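Local atomic coordinates of acRAF (Thiomonas intermedia, PDB entry 4LOW), a protein that serves as a RuBisCO assembly factor in the alpha-carboxysome and is built like a pterin-4a-carbinolamine dehydratase, though dehydratase activity of its own remains uncertain. Residues 22-27 against 31-36; 38-43 against 78-83. All coordinates share one frame; numbering follows the deposited sequence. Where two conformers were deposited one is given.

Contact 1. Residues 22-27 against 31-36; sequences FAFGSY and RAFLDA. With FMT (formic acid), chain J.
Arg-31 meets Tyr-27 one helical turn back, where Arg-31 N donates to Tyr-27 O (2.8 Å). With CG anti to the backbone N (chi1 -170°), the arginine lies alongside the tyrosine, its CB over one ring face in a CH-pi contact, 4.1 Å from the centroid. Bends at chi2 and chi3 place a flat, charged head whose N-H groups suit it to bond Asp-35, a water and an anion at once. Arg-31 NH1 donates to O1 of a formate, probably a crystallisation additive, at 2.9 Å in the guanidinium plane; Arg-31 of the second subunit bonds it too. A water accepts from Arg-31 NH1 and donates to Tyr-27 OH, itself hydrogen-bonded to Glu-42 of the second subunit. Phe-33 suits an interior shared with two other rings and with aliphatic side chains. Phe-24 CZ rests over one face, 3.4 Å from Phe-33 CG, planes an oblique 42° apart; Phe-33 CZ stands over the centre of the Phe-22 ring, planes 40° apart. Asp-35 OD1 closes a salt bridge to Arg-31 NH2 at 2.9 Å. The cluster joins the end of strand 17-23 and the loop after it to helix 27-44, with Val-58 and Ile-60 of strand 57-63 and Val-81 of helix 72-84 around it.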
# COMPACT_ATOMS: atom_id res chain seq x y z
N PHE A 22 1.98 2.70 11.07
CA PHE A 22 3.12 1.95 11.59
C PHE A 22 4.36 2.51 10.94
O PHE A 22 4.41 2.59 9.72
CB PHE A 22 2.96 0.48 11.19
CG PHE A 22 1.80 -0.23 11.85
CD1 PHE A 22 0.51 -0.11 11.34
CD2 PHE A 22 1.98 -0.95 13.02
CE1 PHE A 22 -0.57 -0.75 11.99
CE2 PHE A 22 0.91 -1.60 13.64
CZ PHE A 22 -0.35 -1.48 13.13
N ALA A 23 5.40 2.80 11.69
CA ALA A 23 6.65 3.31 11.12
C ALA A 23 7.77 2.35 11.47
O ALA A 23 7.77 1.71 12.53
CB ALA A 23 6.94 4.71 11.65
N PHE A 24 8.73 2.21 10.55
CA PHE A 24 9.81 1.24 10.66
C PHE A 24 11.16 1.91 10.42
O PHE A 24 11.22 2.95 9.78
CB PHE A 24 9.59 0.09 9.66
CG PHE A 24 8.28 -0.62 9.88
CD1 PHE A 24 8.16 -1.63 10.83
CD2 PHE A 24 7.15 -0.23 9.20
CE1 PHE A 24 6.92 -2.25 11.06
CE2 PHE A 24 5.92 -0.86 9.43
CZ PHE A 24 5.82 -1.85 10.37
N GLY A 25 12.22 1.27 10.88
CA GLY A 25 13.55 1.83 10.74
C GLY A 25 14.20 1.65 9.39
O GLY A 25 15.28 2.21 9.19
N SER A 26 13.66 0.83 8.50
CA SER A 26 14.28 0.54 7.23
C SER A 26 13.27 -0.02 6.27
O SER A 26 12.25 -0.55 6.71
CB SER A 26 15.38 -0.53 7.41
OG SER A 26 14.81 -1.74 7.89
N TYR A 27 13.65 -0.02 5.01
CA TYR A 27 12.83 -0.66 3.98
C TYR A 27 12.65 -2.15 4.29
O TYR A 27 11.54 -2.66 4.16
CB TYR A 27 13.46 -0.51 2.58
CG TYR A 27 12.67 -1.25 1.51
CD1 TYR A 27 11.50 -0.70 0.99
CD2 TYR A 27 13.02 -2.54 1.12
CE1 TYR A 27 10.73 -1.40 0.06
CE2 TYR A 27 12.25 -3.24 0.18
CZ TYR A 27 11.10 -2.67 -0.33
OH TYR A 27 10.31 -3.32 -1.24
N ARG A 31 9.02 -3.78 4.46
CA ARG A 31 8.65 -4.79 3.47
C ARG A 31 8.27 -6.11 4.13
O ARG A 31 7.34 -6.77 3.68
CB ARG A 31 9.81 -4.94 2.47
CG ARG A 31 9.48 -5.77 1.26
CD ARG A 31 8.33 -5.17 0.47
NE ARG A 31 7.08 -5.89 0.67
CZ ARG A 31 5.95 -5.64 0.02
NH1 ARG A 31 5.82 -4.52 -0.69
NH2 ARG A 31 4.93 -6.46 0.14
N ALA A 32 8.99 -6.49 5.19
CA ALA A 32 8.64 -7.73 5.89
C ALA A 32 7.24 -7.58 6.47
O ALA A 32 6.44 -8.50 6.39
CB ALA A 32 9.64 -8.01 6.98
N PHE A 33 6.93 -6.42 7.02
CA PHE A 33 5.58 -6.19 7.57
C PHE A 33 4.52 -6.25 6.45
O PHE A 33 3.48 -6.88 6.61
CB PHE A 33 5.57 -4.86 8.30
CG PHE A 33 4.22 -4.46 8.79
CD1 PHE A 33 3.65 -5.07 9.91
CD2 PHE A 33 3.55 -3.40 8.22
CE1 PHE A 33 2.44 -4.63 10.44
CE2 PHE A 33 2.35 -2.95 8.77
CZ PHE A 33 1.81 -3.57 9.88
N LEU A 34 4.79 -5.59 5.31
CA LEU A 34 3.85 -5.63 4.19
C LEU A 34 3.61 -7.05 3.67
O LEU A 34 2.47 -7.44 3.38
CB LEU A 34 4.24 -4.70 3.04
CG LEU A 34 4.16 -3.22 3.36
CD1 LEU A 34 4.97 -2.42 2.35
CD2 LEU A 34 2.69 -2.72 3.27
N ASP A 35 4.69 -7.84 3.54
CA ASP A 35 4.51 -9.22 3.09
C ASP A 35 3.72 -10.05 4.12
O ASP A 35 2.86 -10.87 3.75
CB ASP A 35 5.87 -9.84 2.82
CG ASP A 35 6.51 -9.32 1.55
OD1 ASP A 35 5.81 -9.23 0.52
OD2 ASP A 35 7.75 -9.16 1.54
N ALA A 36 3.97 -9.80 5.43
CA ALA A 36 3.23 -10.53 6.46
C ALA A 36 1.74 -10.10 6.49
O ALA A 36 0.82 -10.91 6.69
CB ALA A 36 3.86 -10.30 7.83
C FMT J . 2.34 -4.18 -0.80
O1 FMT J . 3.10 -4.52 -1.70
O2 FMT J . 1.93 -5.10 0.04
O HOH W 1 7.67 -2.31 -1.09

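Contact 2. Residues 38-43 against 78-83; sequences AALSEE and AARVDA
Leu-40 reaches across to Arg-80 and Val-81 where the two helices of this alpha+beta fold, that of the pterin-4a-carbinolamine dehydratase family, run roughly antiparallel, at 148°, beside its antiparallel sheet. The axes of these two segments approach to 10.9 Å, a gap filled from both sides by leucine, valine and arginine. The leucine holds its CG anti to the backbone N (chi1 175°), which carries the two methyls into the gap, CD2 mainly to Val-81 and CD1 to Arg-80. CD2 meets Val-81 CG2 at 3.8 Å, methyl against methyl, the two side chains crossing at about a right angle. CD1 lies against the arginine, 4.0 Å from Arg-80 CB and 3.8 Å from Arg-80 CZ.

Arginine suits this outer position because its guanidinium end (NE, CZ and NH2), brought round by a bend at chi3 (81°), can lie with CB against the leucine methyl, while the exposed setting leaves its polar edge able to meet solvent. Glu-43, one turn after Leu-40, brings its CG to 4.1 Å from Arg-80 NH2. Its carboxylate stays farther off, so any attraction between these opposite charges is probably mild and long-range. With only an alanine at Leu-40, Val-81 CG2 would probably lose its methyl partner and Arg-80 its apolar support, opening a gap between the helices.

Farther out, Phe-77 and Leu-84 of helix 72-84 also touch Leu-40, adding apolar neighbours. Val-81, whose compact branched side chain fits a buried place, packs against Leu-37 and Trp-9 as well. Asp-82 ties its helix to Lys-20 of strand 17-23 by a salt bridge and to Trp-9, in the loop before strand 10-12, by a hydrogen bond. The tightest touch of the interface lies at its exposed margin, where Leu-40 CD1 comes to 3.5 Å from Arg-80 NE.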
# COMPACT_ATOMS: atom_id res chain seq x y z
N ALA A 38 -0.02 -9.16 3.87
CA ALA A 38 -0.69 -9.84 2.77
C ALA A 38 -1.02 -11.27 3.20
O ALA A 38 -2.16 -11.72 2.97
CB ALA A 38 0.23 -9.85 1.57
N ALA A 39 -0.09 -11.98 3.86
CA ALA A 39 -0.36 -13.34 4.30
C ALA A 39 -1.52 -13.38 5.28
O ALA A 39 -2.38 -14.28 5.19
CB ALA A 39 0.91 -13.95 4.93
N LEU A 40 -1.60 -12.41 6.19
CA LEU A 40 -2.69 -12.33 7.15
C LEU A 40 -4.05 -12.15 6.47
O LEU A 40 -5.03 -12.80 6.86
CB LEU A 40 -2.43 -11.17 8.11
CG LEU A 40 -3.58 -10.90 9.09
CD1 LEU A 40 -3.78 -12.09 10.05
CD2 LEU A 40 -3.31 -9.67 9.86
N SER A 41 -4.14 -11.28 5.49
CA SER A 41 -5.38 -11.01 4.76
C SER A 41 -5.87 -12.23 4.05
O SER A 41 -7.08 -12.51 4.02
CB SER A 41 -5.17 -9.88 3.76
OG SER A 41 -5.45 -8.65 4.41
N GLU A 42 -4.94 -12.99 3.49
CA GLU A 42 -5.30 -14.22 2.78
C GLU A 42 -5.75 -15.29 3.78
O GLU A 42 -6.72 -16.00 3.50
CB GLU A 42 -4.11 -14.71 1.96
CG GLU A 42 -3.75 -13.77 0.82
CD GLU A 42 -2.30 -13.76 0.41
OE1 GLU A 42 -1.54 -14.64 0.88
OE2 GLU A 42 -1.91 -12.85 -0.36
N GLU A 43 -5.07 -15.38 4.94
CA GLU A 43 -5.39 -16.35 6.00
C GLU A 43 -6.81 -16.16 6.52
O GLU A 43 -7.53 -17.14 6.78
CB GLU A 43 -4.41 -16.18 7.18
CG GLU A 43 -4.49 -17.30 8.20
CD GLU A 43 -4.08 -18.64 7.62
OE1 GLU A 43 -3.29 -18.65 6.65
OE2 GLU A 43 -4.55 -19.68 8.14
N ALA A 78 -7.19 -6.08 13.56
CA ALA A 78 -6.29 -5.03 13.99
C ALA A 78 -5.24 -5.54 14.98
O ALA A 78 -4.06 -5.23 14.86
CB ALA A 78 -7.09 -3.88 14.58
N ALA A 79 -5.65 -6.36 15.96
CA ALA A 79 -4.70 -6.89 16.92
C ALA A 79 -3.71 -7.86 16.27
O ALA A 79 -2.55 -7.91 16.67
CB ALA A 79 -5.46 -7.60 18.05
N ARG A 80 -4.13 -8.64 15.30
CA ARG A 80 -3.15 -9.51 14.64
C ARG A 80 -2.16 -8.66 13.82
O ARG A 80 -0.96 -8.96 13.82
CB ARG A 80 -3.83 -10.59 13.81
CG ARG A 80 -4.46 -11.68 14.68
CD ARG A 80 -5.50 -12.45 13.92
NE ARG A 80 -4.92 -13.47 13.07
CZ ARG A 80 -5.63 -14.42 12.48
NH1 ARG A 80 -6.95 -14.50 12.68
NH2 ARG A 80 -5.04 -15.32 11.71
N VAL A 81 -2.65 -7.53 13.19
CA VAL A 81 -1.72 -6.63 12.48
C VAL A 81 -0.70 -6.09 13.49
O VAL A 81 0.52 -6.11 13.21
CB VAL A 81 -2.47 -5.49 11.82
CG1 VAL A 81 -1.50 -4.45 11.27
CG2 VAL A 81 -3.36 -6.00 10.72
N ASP A 82 -1.14 -5.66 14.70
CA ASP A 82 -0.20 -5.19 15.72
C ASP A 82 0.84 -6.27 16.05
O ASP A 82 2.02 -5.95 16.21
CB ASP A 82 -0.94 -4.82 17.00
CG ASP A 82 -1.74 -3.56 16.91
OD1 ASP A 82 -1.62 -2.86 15.89
OD2 ASP A 82 -2.49 -3.28 17.85
N ALA A 83 0.42 -7.55 16.14
CA ALA A 83 1.36 -8.61 16.46
C ALA A 83 2.38 -8.81 15.34
O ALA A 83 3.52 -9.18 15.64
CB ALA A 83 0.62 -9.92 16.72

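Both contacts use helix 27-44, contact 1 near its beginning and contact 2 near its end. Contact 1 is largely buried and fastens the helix to the strand before it, with rings inside and a polar network of formate, water and charges facing the second subunit. Contact 2 is only partly buried: it sets the same helix against helix 72-84 through aliphatic groups, with charged side chains at its outer edge. The two meet on Val-81 and Asp-82, since Phe-22 CZ lies 3.7 Å from Val-81 CG1 and 3.3 Å from Asp-82 OD1. Phe-33 also touches Val-81, so aromatic and aliphatic packing form one continuous interior.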